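Local coordinates for protein carboxypeptidase D (Drosophila melanogaster, PDB 3MN8) that removes C-terminal arginine or lysine residues from peptides and proteins as a zinc-dependent metallocarboxypeptidase, processing growth factors, peptide hormones and neuropeptides, at residues A[356-359]-A[360-363]. Numbering follows the deposited sequence.
Sequences VYVA and GLEE
Tyr357 turns the CD2-CE2 edge of its ring to the backbone of Glu362, five residues further on, just past the turn that ends strand 355-358. With CG anti to its carbonyl carbon (chi1 -72°), the ring rises beside the returning chain. Glu362 O sits at this edge, near the ring plane, 3.1 Å from Tyr357 CE2, while the CB-CG stem of the glutamate stands off the plane beside CD2, with Glu362 CG 3.4 Å from Tyr357 CD2. The two side chains cross at about a right angle, ring and carboxylate planes 54° apart. The glutamate side chain bends at chi2 and carries its carboxylate back to the turn, where Glu362 OE1 accepts a hydrogen bond from Gly360 N (3.2 Å); the N-H comes from well above the carboxylate plane, 48° out of it, but points almost straight at the oxygen.

The turn itself is closed by Leu361 N donating to Val358 O at 2.6 Å. Val358 and Leu361 run alongside each other, pointing the same way, and touch through Val358 CG1 and Leu361 CD1 (4.0 Å); Arg376 borders both. The beta-branched valine, buried here, suits a strand, and the leucine extends its apolar patch. The ring of Tyr357 also meets that of His386 nearly at right angles, on neighbouring strand 381-388. Were Tyr357 cut back to an alanine, the Glu362 stem and backbone would probably lose the ring they lie against, and His386 an aromatic neighbour.

Away from the zinc site, in the all-beta transthyretin-like domain that follows the catalytic domain, Val358 to Leu361 lead out of strand 355-358, an inner strand of its antiparallel sheet, into the loop before strand 366-367. They form a type II beta turn, with Gly360 at the third position, where phi is positive and a side chain would collide with Ala359 O.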
loop_
_atom_site.group_PDB
_atom_site.type_symbol
_atom_site.label_atom_id
_atom_site.label_comp_id
_atom_site.label_asym_id
_atom_site.label_seq_id
_atom_site.Cartn_x
_atom_site.Cartn_y
_atom_site.Cartn_z
ATOM N N VAL A 356 -20.555 4.627 3.929
ATOM C CA VAL A 356 -20.476 4.460 5.373
ATOM C C VAL A 356 -19.716 5.632 5.995
ATOM O O VAL A 356 -18.516 5.813 5.746
ATOM C CB VAL A 356 -19.806 3.114 5.751
ATOM C CG1 VAL A 356 -19.530 3.049 7.250
ATOM C CG2 VAL A 356 -20.677 1.930 5.293
ATOM N N TYR A 357 -20.426 6.426 6.800
ATOM C CA TYR A 357 -19.873 7.646 7.362
ATOM C C TYR A 357 -19.553 7.533 8.847
ATOM O O TYR A 357 -20.303 6.907 9.602
ATOM C CB TYR A 357 -20.845 8.812 7.176
ATOM C CG TYR A 357 -21.013 9.361 5.769
ATOM C CD1 TYR A 357 -22.044 8.916 4.948
ATOM C CD2 TYR A 357 -20.175 10.361 5.283
ATOM C CE1 TYR A 357 -22.214 9.438 3.666
ATOM C CE2 TYR A 357 -20.335 10.884 4.014
ATOM C CZ TYR A 357 -21.350 10.421 3.208
ATOM O OH TYR A 357 -21.501 10.949 1.943
ATOM N N VAL A 358 -18.447 8.170 9.249
ATOM C CA VAL A 358 -18.059 8.303 10.652
ATOM C C VAL A 358 -18.072 9.769 11.052
ATOM O O VAL A 358 -17.407 10.595 10.426
ATOM C CB VAL A 358 -16.644 7.718 10.920
ATOM C CG1 VAL A 358 -16.211 7.947 12.377
ATOM C CG2 VAL A 358 -16.599 6.225 10.576
ATOM N N ALA A 359 -18.835 10.090 12.090
ATOM C CA ALA A 359 -18.905 11.461 12.582
ATOM C C ALA A 359 -17.518 12.062 12.779
ATOM O O ALA A 359 -16.715 11.550 13.559
ATOM C CB ALA A 359 -19.696 11.519 13.880
ATOM N N GLY A 360 -17.249 13.156 12.073
ATOM C CA GLY A 360 -15.969 13.833 12.169
ATOM C C GLY A 360 -15.012 13.356 11.095
ATOM O O GLY A 360 -13.900 13.857 10.962
ATOM N N LEU A 361 -15.445 12.359 10.338
ATOM C CA LEU A 361 -14.673 11.856 9.210
ATOM C C LEU A 361 -15.595 11.678 8.006
ATOM O O LEU A 361 -15.360 10.822 7.147
ATOM C CB LEU A 361 -14.008 10.529 9.565
ATOM C CG LEU A 361 -13.014 10.555 10.733
ATOM C CD1 LEU A 361 -12.641 9.140 11.140
ATOM C CD2 LEU A 361 -11.766 11.367 10.411
ATOM N N GLU A 362 -16.645 12.493 7.961
ATOM C CA GLU A 362 -17.673 12.384 6.937
ATOM C C GLU A 362 -17.188 12.818 5.556
ATOM O O GLU A 362 -17.855 12.579 4.551
ATOM C CB GLU A 362 -18.914 13.194 7.341
ATOM C CG GLU A 362 -19.982 12.383 8.065
ATOM C CD GLU A 362 -20.432 13.019 9.369
ATOM O OE1 GLU A 362 -19.634 13.777 9.975
ATOM O OE2 GLU A 362 -21.581 12.745 9.790
ATOM N N GLU A 363 -16.030 13.462 5.503
ATOM C CA GLU A 363 -15.468 13.863 4.222
ATOM C C GLU A 363 -14.805 12.674 3.516
ATOM O O GLU A 363 -14.620 12.679 2.292
ATOM C CB GLU A 363 -14.496 15.034 4.394
ATOM C CG GLU A 363 -15.186 16.364 4.663
ATOM C CD GLU A 363 -14.214 17.518 4.802
ATOM O OE1 GLU A 363 -13.325 17.450 5.677
ATOM O OE2 GLU A 363 -14.348 18.498 4.041
#